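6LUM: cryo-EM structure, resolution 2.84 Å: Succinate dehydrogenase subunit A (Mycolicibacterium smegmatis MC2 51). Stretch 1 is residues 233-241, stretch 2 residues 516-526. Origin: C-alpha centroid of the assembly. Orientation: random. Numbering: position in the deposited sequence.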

# COMPACT_ATOMS: atom_id res chain seq x y z
N PRO D 233 -0.94 -31.37 -39.00
CA PRO D 233 -2.17 -31.54 -39.77
C PRO D 233 -3.23 -30.50 -39.44
O PRO D 233 -3.15 -29.78 -38.45
CB PRO D 233 -2.63 -32.93 -39.35
CG PRO D 233 -2.21 -33.02 -37.97
CD PRO D 233 -0.91 -32.29 -37.85
N LEU D 234 -4.25 -30.45 -40.31
CA LEU D 234 -5.43 -29.63 -40.08
C LEU D 234 -6.66 -30.50 -40.25
O LEU D 234 -6.73 -31.31 -41.18
CB LEU D 234 -5.50 -28.45 -41.04
CG LEU D 234 -4.68 -27.21 -40.71
CD1 LEU D 234 -5.13 -26.08 -41.57
CD2 LEU D 234 -4.83 -26.85 -39.27
N GLU D 235 -7.63 -30.33 -39.37
CA GLU D 235 -8.73 -31.27 -39.23
C GLU D 235 -10.05 -30.63 -39.61
O GLU D 235 -10.38 -29.55 -39.12
CB GLU D 235 -8.80 -31.79 -37.79
CG GLU D 235 -9.75 -32.93 -37.58
CD GLU D 235 -10.16 -33.09 -36.13
OE1 GLU D 235 -9.27 -33.23 -35.27
OE2 GLU D 235 -11.37 -33.07 -35.86
N ASP D 236 -10.81 -31.30 -40.48
CA ASP D 236 -12.20 -30.95 -40.75
C ASP D 236 -12.36 -29.53 -41.29
O ASP D 236 -13.20 -28.76 -40.82
CB ASP D 236 -13.05 -31.13 -39.50
CG ASP D 236 -13.84 -32.41 -39.50
OD1 ASP D 236 -13.91 -33.06 -40.57
OD2 ASP D 236 -14.39 -32.77 -38.44
N MET D 237 -11.57 -29.19 -42.30
CA MET D 237 -11.56 -27.82 -42.79
C MET D 237 -12.60 -27.54 -43.86
O MET D 237 -12.77 -26.38 -44.23
CB MET D 237 -10.18 -27.47 -43.33
CG MET D 237 -9.22 -27.02 -42.27
SD MET D 237 -9.59 -25.39 -41.63
CE MET D 237 -9.38 -24.41 -43.10
N GLU D 238 -13.30 -28.54 -44.35
CA GLU D 238 -14.34 -28.31 -45.34
C GLU D 238 -15.69 -27.99 -44.71
O GLU D 238 -16.67 -27.84 -45.44
CB GLU D 238 -14.49 -29.53 -46.24
CG GLU D 238 -15.16 -30.71 -45.58
CD GLU D 238 -14.18 -31.60 -44.86
OE1 GLU D 238 -13.07 -31.12 -44.53
OE2 GLU D 238 -14.50 -32.78 -44.63
N PHE D 239 -15.75 -27.87 -43.40
CA PHE D 239 -17.00 -27.60 -42.69
C PHE D 239 -17.02 -26.13 -42.32
O PHE D 239 -16.56 -25.74 -41.25
CB PHE D 239 -17.15 -28.49 -41.47
CG PHE D 239 -17.52 -29.90 -41.81
CD1 PHE D 239 -18.71 -30.18 -42.41
CD2 PHE D 239 -16.65 -30.92 -41.55
CE1 PHE D 239 -19.05 -31.46 -42.73
CE2 PHE D 239 -16.99 -32.20 -41.87
CZ PHE D 239 -18.18 -32.47 -42.46
N HIS D 240 -17.57 -25.32 -43.21
CA HIS D 240 -17.82 -23.91 -42.95
C HIS D 240 -19.30 -23.71 -42.72
O HIS D 240 -20.13 -24.27 -43.43
CB HIS D 240 -17.35 -23.04 -44.12
CG HIS D 240 -15.87 -22.91 -44.22
ND1 HIS D 240 -15.16 -21.97 -43.51
CD2 HIS D 240 -14.96 -23.61 -44.93
CE1 HIS D 240 -13.88 -22.10 -43.78
NE2 HIS D 240 -13.73 -23.09 -44.64
N GLN D 241 -19.63 -22.92 -41.70
CA GLN D 241 -21.01 -22.60 -41.42
C GLN D 241 -21.38 -21.34 -42.17
O GLN D 241 -20.66 -20.35 -42.11
CB GLN D 241 -21.23 -22.41 -39.92
CG GLN D 241 -22.67 -22.52 -39.52
CD GLN D 241 -23.01 -21.64 -38.36
OE1 GLN D 241 -22.13 -21.04 -37.76
NE2 GLN D 241 -24.28 -21.55 -38.04
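Stretch 2 516-526: ELAEVTVVGAL

Stretch 2 is a helical segment that packs one face against a beta turn and its flanking strands in stretch 1, a contact made by van der Waals packing with no hydrogen bond between the two. All eleven residues, Glu 516 to Leu 526, are helical: phi lies between -80° and -58° and psi between -51° and -25°, and the backbone hydrogen bonds run from N of residue i+4 to O of residue i, from Val 520 N to Glu 516 O (3.0 Å) through Leu 526 N to Val 522 O (2.9 Å). The helix extends beyond the stretch at both ends.

The surface it meets is less regular. Leu 234 and Glu 235 are in a short strand, a type I turn spans Asp 236 to Phe 239, and a second strand starts at His 240. The backbones come closest at the turn, where the CA atoms of Glu 238 and Thr 521 are 4.7 Å apart. The order of contacts gives a direction: Leu 234 meets Leu 517, Met 237 meets Leu 517, Val 520 and Thr 521, and Glu 238 reaches Thr 521, Gly 524 and Ala 525. From Leu 234 to Glu 238 the two chains therefore advance in the same sense; His 240 then returns to Thr 521.

The contacting helix residues, Leu 517, Val 520, Thr 521, Gly 524 and Ala 525, follow the three-and-four spacing of one helical face, while Ala 518, Val 522, Val 523 and Leu 526 direct CB away. At the apolar end, Leu 234 CD1 lies 4.1 Å from Leu 517 CD2. Met 237, with all three chi angles in m, points CB toward the helix and places it 4.0 Å from Val 520 CG1; Met 237 CE is 4.5 Å from Leu 517 CD2.

Glu 238 lies against two small helix residues, Gly 524 and Ala 525. Glu 238 CB is 3.4 Å from Ala 525 N and 3.7 Å from Ala 525 CB. Gly 524 has no side chain, and an ideal CB there would fall 3.0 Å from Glu 238 OE1 in its deposited position, a clash.

Thr 521 brings a polar atom into the contact. Thr 521 OG1 is 3.3 Å from Met 237 O and 3.5 Å from His 240 NE2, the latter approach being at the ring edge; neither pair is a hydrogen bond. The hydrogen bond that Thr 521 OG1 does donate stays within the helix, to Leu 517 O at 3.2 Å. Altogether the two stretches bury 366 Å², counting both sides.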

# COMPACT_ATOMS: atom_id res chain seq x y z
N GLU D 516 -3.27 -20.90 -49.04
CA GLU D 516 -3.09 -22.24 -48.47
C GLU D 516 -4.39 -22.80 -47.92
O GLU D 516 -4.78 -23.94 -48.24
CB GLU D 516 -2.03 -22.24 -47.38
CG GLU D 516 -0.64 -22.10 -47.86
CD GLU D 516 0.35 -22.26 -46.74
OE1 GLU D 516 -0.11 -22.37 -45.58
OE2 GLU D 516 1.56 -22.26 -47.00
N LEU D 517 -5.06 -22.03 -47.07
CA LEU D 517 -6.29 -22.52 -46.45
C LEU D 517 -7.38 -22.75 -47.48
O LEU D 517 -8.18 -23.67 -47.32
CB LEU D 517 -6.76 -21.53 -45.39
CG LEU D 517 -5.73 -21.29 -44.30
CD1 LEU D 517 -6.28 -20.35 -43.27
CD2 LEU D 517 -5.35 -22.60 -43.68
N ALA D 518 -7.42 -21.95 -48.54
CA ALA D 518 -8.41 -22.19 -49.58
C ALA D 518 -8.19 -23.54 -50.23
O ALA D 518 -9.15 -24.28 -50.47
CB ALA D 518 -8.35 -21.07 -50.61
N GLU D 519 -6.94 -23.88 -50.54
CA GLU D 519 -6.72 -25.18 -51.17
C GLU D 519 -7.03 -26.32 -50.22
O GLU D 519 -7.56 -27.35 -50.64
CB GLU D 519 -5.30 -25.31 -51.69
CG GLU D 519 -5.22 -26.28 -52.85
CD GLU D 519 -3.79 -26.66 -53.20
OE1 GLU D 519 -3.55 -27.85 -53.51
OE2 GLU D 519 -2.92 -25.78 -53.18
N VAL D 520 -6.71 -26.16 -48.93
CA VAL D 520 -7.06 -27.20 -47.95
C VAL D 520 -8.57 -27.43 -47.94
O VAL D 520 -9.04 -28.57 -47.99
CB VAL D 520 -6.57 -26.82 -46.55
CG1 VAL D 520 -6.94 -27.88 -45.58
CG2 VAL D 520 -5.10 -26.63 -46.57
N THR D 521 -9.34 -26.35 -47.86
CA THR D 521 -10.79 -26.46 -47.84
C THR D 521 -11.30 -27.16 -49.09
O THR D 521 -12.16 -28.04 -49.01
CB THR D 521 -11.43 -25.09 -47.71
OG1 THR D 521 -11.09 -24.52 -46.44
CG2 THR D 521 -12.92 -25.19 -47.83
N VAL D 522 -10.77 -26.79 -50.25
CA VAL D 522 -11.31 -27.34 -51.49
C VAL D 522 -10.98 -28.82 -51.61
O VAL D 522 -11.83 -29.62 -52.03
CB VAL D 522 -10.81 -26.55 -52.70
CG1 VAL D 522 -11.20 -27.26 -53.97
CG2 VAL D 522 -11.41 -25.16 -52.69
N VAL D 523 -9.77 -29.24 -51.24
CA VAL D 523 -9.44 -30.66 -51.38
C VAL D 523 -10.21 -31.49 -50.36
O VAL D 523 -10.65 -32.61 -50.66
CB VAL D 523 -7.93 -30.91 -51.28
CG1 VAL D 523 -7.23 -30.35 -52.49
CG2 VAL D 523 -7.36 -30.33 -50.02
N GLY D 524 -10.40 -30.97 -49.15
CA GLY D 524 -11.23 -31.69 -48.19
C GLY D 524 -12.67 -31.84 -48.68
O GLY D 524 -13.24 -32.94 -48.63
N ALA D 525 -13.26 -30.75 -49.15
CA ALA D 525 -14.64 -30.80 -49.63
C ALA D 525 -14.80 -31.63 -50.88
O ALA D 525 -15.89 -32.12 -51.15
CB ALA D 525 -15.16 -29.39 -49.88
N LEU D 526 -13.74 -31.78 -51.67
CA LEU D 526 -13.80 -32.66 -52.83
C LEU D 526 -13.63 -34.11 -52.42
O LEU D 526 -14.13 -35.00 -53.11
CB LEU D 526 -12.73 -32.26 -53.84
CG LEU D 526 -12.75 -32.92 -55.20
CD1 LEU D 526 -14.15 -32.90 -55.77
CD2 LEU D 526 -11.80 -32.20 -56.12